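Local coordinates for GCN5-related N-acetyltransferase (PDB 4MY0) that belongs to the GNAT family, binds acetyl-coenzyme A and transfers its acetyl group to an amine, possibly that of an aminoglycoside, at the interface of chains A and B. Numbering follows the deposited sequence. Chains: chain A/B, GCN5-related N-acetyltransferase.

Contact 1: the interface of chains A and B. Residues chain A 272-275, 277; chain B 275-278.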
ATOM      1  N   ASP A 272      -9.371  -1.245 -17.240  1.00 20.98           N
ATOM      2  CA  ASP A 272      -8.942  -0.346 -16.155  1.00 23.32           C
ATOM      3  C   ASP A 272      -8.193   0.863 -16.730  1.00 17.90           C
ATOM      4  O   ASP A 272      -7.403   0.723 -17.681  1.00 18.43           O
ATOM      5  CB  ASP A 272      -8.063  -1.089 -15.136  1.00 25.39           C
ATOM      6  CG  ASP A 272      -7.861  -0.298 -13.832  1.00 33.10           C
ATOM      7  OD1 ASP A 272      -8.111  -0.875 -12.755  1.00 41.08           O
ATOM      8  OD2 ASP A 272      -7.433   0.886 -13.868  1.00 35.80           O
ATOM      9  N   LYS A 273      -8.462   2.045 -16.176  1.00 18.97           N
ATOM     10  CA  LYS A 273      -7.750   3.272 -16.553  1.00 19.71           C
ATOM     11  C   LYS A 273      -6.243   3.074 -16.415  1.00 21.36           C
ATOM     12  O   LYS A 273      -5.466   3.584 -17.226  1.00 18.80           O
ATOM     13  CB  LYS A 273      -8.190   4.456 -15.675  1.00 23.63           C
ATOM     14  CG  LYS A 273      -7.392   5.739 -15.968  1.00 27.37           C
ATOM     15  CD  LYS A 273      -7.990   6.981 -15.295  1.00 30.51           C
ATOM     16  CE  LYS A 273      -7.996   6.841 -13.782  1.00 30.83           C
ATOM     17  NZ  LYS A 273      -8.275   8.128 -13.130  1.00 34.47           N
ATOM     18  N   GLN A 274      -5.835   2.329 -15.389  1.00 19.42           N
ATOM     19  CA  GLN A 274      -4.415   2.046 -15.180  1.00 23.83           C
ATOM     20  C   GLN A 274      -3.939   0.965 -16.147  1.00 22.03           C
ATOM     21  O   GLN A 274      -4.389  -0.183 -16.104  1.00 22.19           O
ATOM     22  CB  GLN A 274      -4.147   1.655 -13.727  1.00 26.09           C
ATOM     23  CG  GLN A 274      -4.887   2.573 -12.753  1.00 36.18           C
ATOM     24  CD  GLN A 274      -4.147   2.789 -11.465  1.00 46.47           C
ATOM     25  OE1 GLN A 274      -4.273   2.007 -10.527  1.00 46.82           O
ATOM     26  NE2 GLN A 274      -3.374   3.864 -11.403  1.00 54.28           N
ATOM     27  N   ALA A 275      -3.037   1.360 -17.036  1.00 16.36           N
ATOM     28  CA  ALA A 275      -2.529   0.466 -18.076  1.00 18.10           C
ATOM     29  C   ALA A 275      -1.006   0.490 -18.069  1.00 17.18           C
ATOM     30  O   ALA A 275      -0.402   1.425 -17.549  1.00 20.59           O
ATOM     31  CB  ALA A 275      -3.058   0.888 -19.435  1.00 15.34           C
ATOM     32  N   VAL A 277       2.205   0.834 -20.428  1.00 15.77           N
ATOM     33  CA  VAL A 277       2.576   1.253 -21.770  1.00 20.03           C
ATOM     34  C   VAL A 277       4.104   1.231 -21.824  1.00 22.47           C
ATOM     35  O   VAL A 277       4.760   2.032 -21.150  1.00 23.50           O
ATOM     36  CB  VAL A 277       2.030   2.674 -22.087  1.00 20.34           C
ATOM     37  CG1 VAL A 277       2.428   3.111 -23.495  1.00 15.79           C
ATOM     38  CG2 VAL A 277       0.503   2.732 -21.905  1.00 22.61           C
TER
ATOM     39  N   ALA B 275       0.630   4.120 -16.946  1.00 16.62           N
ATOM     40  CA  ALA B 275       0.065   5.323 -17.553  1.00 19.20           C
ATOM     41  C   ALA B 275      -1.434   5.272 -17.335  1.00 17.98           C
ATOM     42  O   ALA B 275      -1.956   4.222 -16.950  1.00 18.83           O
ATOM     43  CB  ALA B 275       0.382   5.347 -19.044  1.00 14.92           C
ATOM     44  N   HIS B 276      -2.128   6.385 -17.567  1.00 18.72           N
ATOM     45  CA  HIS B 276      -3.599   6.357 -17.577  1.00 17.71           C
ATOM     46  C   HIS B 276      -4.059   6.370 -19.023  1.00 18.58           C
ATOM     47  O   HIS B 276      -3.575   7.172 -19.838  1.00 16.82           O
ATOM     48  CB  HIS B 276      -4.223   7.567 -16.856  1.00 16.19           C
ATOM     49  CG  HIS B 276      -3.994   7.586 -15.375  1.00 25.12           C
ATOM     50  ND1 HIS B 276      -4.382   8.646 -14.579  1.00 26.13           N
ATOM     51  CD2 HIS B 276      -3.418   6.681 -14.545  1.00 23.02           C
ATOM     52  CE1 HIS B 276      -4.052   8.393 -13.324  1.00 28.72           C
ATOM     53  NE2 HIS B 276      -3.474   7.203 -13.276  1.00 27.75           N
ATOM     54  N   VAL B 277      -4.988   5.479 -19.341  1.00 17.83           N
ATOM     55  CA  VAL B 277      -5.614   5.460 -20.651  1.00 18.96           C
ATOM     56  C   VAL B 277      -7.129   5.410 -20.431  1.00 19.33           C
ATOM     57  O   VAL B 277      -7.660   4.389 -19.964  1.00 20.43           O
ATOM     58  CB  VAL B 277      -5.165   4.230 -21.441  1.00 21.00           C
ATOM     59  CG1 VAL B 277      -5.798   4.224 -22.850  1.00 18.44           C
ATOM     60  CG2 VAL B 277      -3.631   4.165 -21.509  1.00 20.65           C
ATOM     61  N   GLN B 278      -7.811   6.517 -20.727  1.00 18.61           N
ATOM     62  CA  GLN B 278      -9.286   6.587 -20.679  1.00 21.70           C
ATOM     63  C   GLN B 278      -9.832   6.666 -22.099  1.00 20.13           C
ATOM     64  O   GLN B 278      -9.104   7.033 -23.020  1.00 16.69           O
ATOM     65  CB  GLN B 278      -9.757   7.855 -19.954  1.00 17.91           C
ATOM     66  CG  GLN B 278      -9.315   7.976 -18.519  1.00 23.56           C
ATOM     67  CD  GLN B 278      -9.535   9.367 -17.987  1.00 25.26           C
ATOM     68  OE1 GLN B 278      -8.805  10.292 -18.342  1.00 25.51           O
ATOM     69  NE2 GLN B 278     -10.551   9.533 -17.147  1.00 27.05           N
TER
HETATM   70  O   HOH W   1      -7.488   1.703 -20.261  1.00 19.20           O
HETATM   71  O   HOH W   2      -1.147   2.458 -14.566  1.00 33.38           O

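Contact 2: the interface of chains A and B. Residues chain A 375, 378-379; chain B 183, 297-298.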
ATOM      1  N   ARG A 375       3.380  15.791 -46.106  1.00 47.94           N
ATOM      2  CA  ARG A 375       2.048  15.213 -46.249  1.00 52.55           C
ATOM      3  C   ARG A 375       2.140  13.877 -46.984  1.00 51.92           C
ATOM      4  O   ARG A 375       1.466  12.909 -46.626  1.00 53.48           O
ATOM      5  CB  ARG A 375       1.133  16.155 -47.028  1.00 56.63           C
ATOM      6  CG  ARG A 375       0.927  17.515 -46.400  1.00 60.05           C
ATOM      7  CD  ARG A 375       0.076  18.387 -47.307  1.00 66.13           C
ATOM      8  NE  ARG A 375       0.273  19.803 -47.027  1.00 73.04           N
ATOM      9  CZ  ARG A 375      -0.593  20.566 -46.368  1.00 78.26           C
ATOM     10  NH1 ARG A 375      -0.316  21.848 -46.163  1.00 80.49           N
ATOM     11  NH2 ARG A 375      -1.735  20.053 -45.924  1.00 79.43           N
ATOM     12  N   ASP A 378       3.798  11.229 -44.669  1.00 38.65           N
ATOM     13  CA  ASP A 378       2.944  10.822 -43.552  1.00 41.94           C
ATOM     14  C   ASP A 378       1.932   9.748 -43.975  1.00 43.84           C
ATOM     15  O   ASP A 378       1.741   8.745 -43.277  1.00 42.16           O
ATOM     16  CB  ASP A 378       2.209  12.029 -42.942  1.00 47.19           C
ATOM     17  CG  ASP A 378       3.078  12.837 -41.965  1.00 52.81           C
ATOM     18  OD1 ASP A 378       3.897  12.236 -41.231  1.00 52.65           O
ATOM     19  OD2 ASP A 378       2.920  14.081 -41.921  1.00 56.10           O
ATOM     20  N   THR A 379       1.287   9.957 -45.118  1.00 45.48           N
ATOM     21  CA  THR A 379       0.272   9.020 -45.595  1.00 48.25           C
ATOM     22  C   THR A 379       0.899   7.714 -46.081  1.00 44.04           C
ATOM     23  O   THR A 379       0.379   6.629 -45.800  1.00 48.60           O
ATOM     24  CB  THR A 379      -0.578   9.633 -46.713  1.00 56.33           C
ATOM     25  OG1 THR A 379       0.279  10.085 -47.771  1.00 63.33           O
ATOM     26  CG2 THR A 379      -1.377  10.806 -46.167  1.00 55.13           C
TER
ATOM     27  N   ARG B 183      -2.888  17.954 -38.772  1.00 31.43           N
ATOM     28  CA  ARG B 183      -4.201  17.357 -39.046  1.00 28.31           C
ATOM     29  C   ARG B 183      -4.701  16.573 -37.837  1.00 28.51           C
ATOM     30  O   ARG B 183      -5.094  15.410 -37.947  1.00 29.15           O
ATOM     31  CB  ARG B 183      -4.165  16.474 -40.304  1.00 29.35           C
ATOM     32  CG  ARG B 183      -3.757  17.247 -41.557  1.00 38.68           C
ATOM     33  CD  ARG B 183      -3.210  16.324 -42.631  1.00 47.91           C
ATOM     34  NE  ARG B 183      -1.800  16.599 -42.902  1.00 55.91           N
ATOM     35  CZ  ARG B 183      -0.799  15.788 -42.571  1.00 54.40           C
ATOM     36  NH1 ARG B 183      -1.050  14.637 -41.967  1.00 49.93           N
ATOM     37  NH2 ARG B 183       0.455  16.128 -42.845  1.00 56.51           N
ATOM     38  N   ALA B 297      -7.373  12.733 -45.089  1.00 44.19           N
ATOM     39  CA  ALA B 297      -5.942  12.504 -45.327  1.00 44.54           C
ATOM     40  C   ALA B 297      -5.457  13.029 -46.676  1.00 43.84           C
ATOM     41  O   ALA B 297      -6.091  12.797 -47.709  1.00 45.26           O
ATOM     42  CB  ALA B 297      -5.604  11.012 -45.196  1.00 44.02           C
ATOM     43  N   PRO B 298      -4.318  13.735 -46.661  1.00 43.25           N
ATOM     44  CA  PRO B 298      -3.679  14.269 -47.869  1.00 43.89           C
ATOM     45  C   PRO B 298      -3.429  13.150 -48.872  1.00 41.95           C
ATOM     46  O   PRO B 298      -2.877  12.111 -48.507  1.00 41.75           O
ATOM     47  CB  PRO B 298      -2.345  14.811 -47.348  1.00 45.00           C
ATOM     48  CG  PRO B 298      -2.600  15.118 -45.900  1.00 44.39           C
ATOM     49  CD  PRO B 298      -3.574  14.073 -45.433  1.00 41.05           C
TER

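Contact 3: the interface of chains A and B. Residues chain A 143, 264, 270-272; chain B 136, 277-279.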
ATOM      1  N   PHE A 143      -3.597  -4.178 -20.974  1.00 15.85           N
ATOM      2  CA  PHE A 143      -4.858  -3.673 -20.447  1.00 15.05           C
ATOM      3  C   PHE A 143      -5.458  -4.688 -19.479  1.00 20.33           C
ATOM      4  O   PHE A 143      -5.205  -5.884 -19.595  1.00 23.17           O
ATOM      5  CB  PHE A 143      -5.821  -3.385 -21.607  1.00 13.62           C
ATOM      6  CG  PHE A 143      -5.420  -2.183 -22.432  1.00 17.25           C
ATOM      7  CD1 PHE A 143      -5.592  -0.905 -21.929  1.00 15.63           C
ATOM      8  CD2 PHE A 143      -4.857  -2.332 -23.699  1.00 21.06           C
ATOM      9  CE1 PHE A 143      -5.209   0.236 -22.679  1.00 20.18           C
ATOM     10  CE2 PHE A 143      -4.479  -1.202 -24.457  1.00 19.32           C
ATOM     11  CZ  PHE A 143      -4.661   0.080 -23.937  1.00 18.03           C
ATOM     12  N   HIS A 264     -12.220  -3.990 -27.004  1.00 17.46           N
ATOM     13  CA  HIS A 264     -12.672  -2.769 -26.341  1.00 16.71           C
ATOM     14  C   HIS A 264     -14.084  -2.399 -26.806  1.00 24.05           C
ATOM     15  O   HIS A 264     -14.825  -1.711 -26.099  1.00 26.38           O
ATOM     16  CB  HIS A 264     -11.716  -1.611 -26.642  1.00 21.38           C
ATOM     17  CG  HIS A 264     -10.302  -1.866 -26.217  1.00 22.78           C
ATOM     18  ND1 HIS A 264      -9.911  -1.884 -24.894  1.00 22.69           N
ATOM     19  CD2 HIS A 264      -9.183  -2.096 -26.945  1.00 24.82           C
ATOM     20  CE1 HIS A 264      -8.613  -2.119 -24.825  1.00 20.69           C
ATOM     21  NE2 HIS A 264      -8.145  -2.247 -26.056  1.00 24.42           N
ATOM     22  N   GLU A 270     -15.181  -0.980 -19.515  1.00 25.75           N
ATOM     23  CA  GLU A 270     -13.958  -0.483 -20.120  1.00 26.89           C
ATOM     24  C   GLU A 270     -12.740  -1.060 -19.374  1.00 22.18           C
ATOM     25  O   GLU A 270     -12.812  -1.308 -18.171  1.00 19.18           O
ATOM     26  CB  GLU A 270     -14.004   1.058 -20.058  1.00 30.70           C
ATOM     27  CG  GLU A 270     -12.865   1.758 -20.740  1.00 36.47           C
ATOM     28  CD  GLU A 270     -12.888   3.276 -20.565  1.00 38.88           C
ATOM     29  OE1 GLU A 270     -11.883   3.906 -20.955  1.00 40.18           O
ATOM     30  OE2 GLU A 270     -13.892   3.840 -20.057  1.00 37.44           O
ATOM     31  N   ALA A 271     -11.645  -1.331 -20.077  1.00 22.77           N
ATOM     32  CA  ALA A 271     -10.406  -1.765 -19.415  1.00 20.56           C
ATOM     33  C   ALA A 271     -10.068  -0.778 -18.283  1.00 24.06           C
ATOM     34  O   ALA A 271     -10.441   0.398 -18.367  1.00 20.43           O
ATOM     35  CB  ALA A 271      -9.263  -1.811 -20.413  1.00 20.52           C
ATOM     36  N   ASP A 272      -9.371  -1.245 -17.240  1.00 20.98           N
ATOM     37  CA  ASP A 272      -8.942  -0.346 -16.155  1.00 23.32           C
ATOM     38  C   ASP A 272      -8.193   0.863 -16.730  1.00 17.90           C
ATOM     39  O   ASP A 272      -7.403   0.723 -17.681  1.00 18.43           O
ATOM     40  CB  ASP A 272      -8.063  -1.089 -15.136  1.00 25.39           C
ATOM     41  CG  ASP A 272      -7.861  -0.298 -13.832  1.00 33.10           C
ATOM     42  OD1 ASP A 272      -8.111  -0.875 -12.755  1.00 41.08           O
ATOM     43  OD2 ASP A 272      -7.433   0.886 -13.868  1.00 35.80           O
TER
ATOM     44  N   PHE B 136     -16.865   3.977 -28.765  1.00 24.35           N
ATOM     45  CA  PHE B 136     -15.562   4.552 -28.427  1.00 24.29           C
ATOM     46  C   PHE B 136     -14.906   5.095 -29.669  1.00 24.61           C
ATOM     47  O   PHE B 136     -14.910   4.444 -30.712  1.00 26.73           O
ATOM     48  CB  PHE B 136     -14.649   3.532 -27.723  1.00 17.89           C
ATOM     49  CG  PHE B 136     -15.037   3.274 -26.276  1.00 21.97           C
ATOM     50  CD1 PHE B 136     -15.204   4.335 -25.388  1.00 20.92           C
ATOM     51  CD2 PHE B 136     -15.270   1.985 -25.822  1.00 21.06           C
ATOM     52  CE1 PHE B 136     -15.580   4.113 -24.051  1.00 26.10           C
ATOM     53  CE2 PHE B 136     -15.639   1.740 -24.501  1.00 25.10           C
ATOM     54  CZ  PHE B 136     -15.791   2.808 -23.602  1.00 27.06           C
ATOM     55  N   VAL B 277      -4.988   5.479 -19.341  1.00 17.83           N
ATOM     56  CA  VAL B 277      -5.614   5.460 -20.651  1.00 18.96           C
ATOM     57  C   VAL B 277      -7.129   5.410 -20.431  1.00 19.33           C
ATOM     58  O   VAL B 277      -7.660   4.389 -19.964  1.00 20.43           O
ATOM     59  CB  VAL B 277      -5.165   4.230 -21.441  1.00 21.00           C
ATOM     60  CG1 VAL B 277      -5.798   4.224 -22.850  1.00 18.44           C
ATOM     61  CG2 VAL B 277      -3.631   4.165 -21.509  1.00 20.65           C
ATOM     62  N   GLN B 278      -7.811   6.517 -20.727  1.00 18.61           N
ATOM     63  CA  GLN B 278      -9.286   6.587 -20.679  1.00 21.70           C
ATOM     64  C   GLN B 278      -9.832   6.666 -22.099  1.00 20.13           C
ATOM     65  O   GLN B 278      -9.104   7.033 -23.020  1.00 16.69           O
ATOM     66  CB  GLN B 278      -9.757   7.855 -19.954  1.00 17.91           C
ATOM     67  CG  GLN B 278      -9.315   7.976 -18.519  1.00 23.56           C
ATOM     68  CD  GLN B 278      -9.535   9.367 -17.987  1.00 25.26           C
ATOM     69  OE1 GLN B 278      -8.805  10.292 -18.342  1.00 25.51           O
ATOM     70  NE2 GLN B 278     -10.551   9.533 -17.147  1.00 27.05           N
ATOM     71  N   ARG B 279     -11.113   6.359 -22.268  1.00 18.30           N
ATOM     72  CA  ARG B 279     -11.725   6.357 -23.586  1.00 18.71           C
ATOM     73  C   ARG B 279     -12.939   7.264 -23.593  1.00 20.02           C
ATOM     74  O   ARG B 279     -13.671   7.333 -22.606  1.00 17.45           O
ATOM     75  CB  ARG B 279     -12.164   4.940 -23.966  1.00 18.09           C
ATOM     76  CG  ARG B 279     -11.019   3.988 -24.162  1.00 20.96           C
ATOM     77  CD  ARG B 279     -11.430   2.502 -24.106  1.00 25.04           C
ATOM     78  NE  ARG B 279     -10.193   1.729 -24.111  1.00 28.93           N
ATOM     79  CZ  ARG B 279      -9.453   1.527 -23.027  1.00 30.44           C
ATOM     80  NH1 ARG B 279      -9.861   2.005 -21.854  1.00 28.76           N
ATOM     81  NH2 ARG B 279      -8.316   0.843 -23.105  1.00 28.00           N
TER
HETATM   82  O   HOH W   3      -7.488   1.703 -20.261  1.00 19.20           O
HETATM   83  O   HOH W   4     -13.535   6.496 -20.331  1.00 33.11           O

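Contact 1: the interface of chains A and B
A:Lys273 sets CG anti to its backbone N (chi1 176°), which lays its aliphatic chain along the neighbouring strand, where CD meets CG of B:Gln278 at 3.6 Å, the two chains side by side and pointing the same way. CB of B:His276 packs on CG of the lysine, and its bend at chi3 (61°) carries the lysine CE above one face of the imidazole, towards the rim. A long methylene chain suits this place because it covers two neighbours before ending in an amino group near B:His276.

Beneath the side chains, the first residues of strand 274-284 from each subunit pair antiparallel. At the centre A:Ala275 faces B:Ala275, and each is both donor and acceptor: N of B:Ala275 reaches O of A:Ala275 at 2.9 Å, and N of A:Ala275 reaches O of B:Ala275 at 3.1 Å. N of B:Val277 then bonds to O of A:Lys273 at 2.9 Å. The small alanine methyls admit the partner's valine: CB of A:Ala275 touches CG2 of B:Val277, and the twin pair is made by A:Val277 and B:Ala275. Within chain A, carboxylate atom OD2 of A:Asp272 accepts N of A:Gln274 at 2.6 Å and probably steadies the start of the strand. A water joins O of A:Asp272 to O of B:Val277. The site is a short antiparallel pairing about the two-fold axis that probably helps join the subunits, if this pairing is the biological one.

Contact 2: the interface of chains A and B
Helix 371-380 of chain A presents A:Arg375, A:Asp378 and A:Thr379 to loop residues of chain B, where B:Pro298 has an extended backbone and B:Arg183 takes the less common positive phi of 51°. The pyrrolidine ring of B:Pro298 lies against the helix: its CB meets CB of A:Arg375 at 3.7 Å, and its CD lies 4.0 Å from the methyl CG2 of A:Thr379. A rigid proline suits a loop that offers the helix a compact apolar surface.

A:Thr379 holds OG1 between its backbone N and carbonyl carbon (chi1 55°), which turns the hydroxyl back to O of A:Arg375, one helical turn earlier, at 3.3 Å. That bond uses a lone pair in the carbonyl plane and leaves CG2 directed at the proline.

B:Arg183 bends at its third torsion and brings the in-plane edge of its guanidinium to A:Asp378. NH2 and carboxylate atom OD2 stand 3.3 Å apart, a salt bridge whose hydrogen bond is weak though nearly straight, with the two planes 58° apart. The same NH2 lies near CG of A:Arg375, whose own guanidinium is close by; A:Asp378 probably eases the repulsion between these like charges. The patch lays the last helix of one subunit against loops of the other and may help hold this pair of chains together in the deposited assembly.

Contact 3: the interface of chains A and B
B:Arg279 reaches across to A:Glu270, its NH1 giving a hydrogen bond and salt bridge to carboxylate atom OE1 at 2.9 Å. The bond uses the anti lone pair of OE1 and lies close to the guanidinium plane, although the two flat groups stand almost perpendicular, 88° apart. The backbone N of B:Arg279 adds a weak, bent bond to the same oxygen.

On the other arm, NH2 stands above the ring plane of A:Phe143, displaced outward over its CE1 side, and the ring of A:His264 lies nearly parallel to the guanidinium, 21° apart, with CE1 3.4 Å from NH2. A flat, wide cation suits this slot between carboxylate and rings. NH1 and NH2 also share a water, at 2.9 Å from NH1, which links the arginine to O of A:Asp272.

Further out, A:Glu270 has CG anti to its backbone N (chi1 -175°) and an extended chain, which carries the carboxylate across the boundary. B:Phe136 puts one ring face under CD of B:Arg279, 4.1 Å from the plane, and turns its edge to O of A:His264. An alanine in place of B:Arg279 would probably leave A:Glu270 without its charged mate and open a gap beside A:His264 and A:Phe143. The site is a polar and aromatic clasp that probably fixes how the two subunits are aligned.

Contact 1 and contact 3 are neighbours, the centres of their C-alpha atoms about 7 Å apart, and they share A:Asp272, B:Val277 and B:Gln278. Strand 274-284 of chain B runs through both, and there main-chain pairing gives way to a side-chain clasp. Contact 2 lies apart, about 28 Å from contact 1 and 27 Å from contact 3 between C-alpha centres, and uses helix 371-380 instead. Because the interface is two-fold symmetric, every contact recurs with the chains exchanged. Separated points of attachment would probably resist rocking of one subunit on the other, within a deposited assembly of six copies that may reflect the biological oligomer.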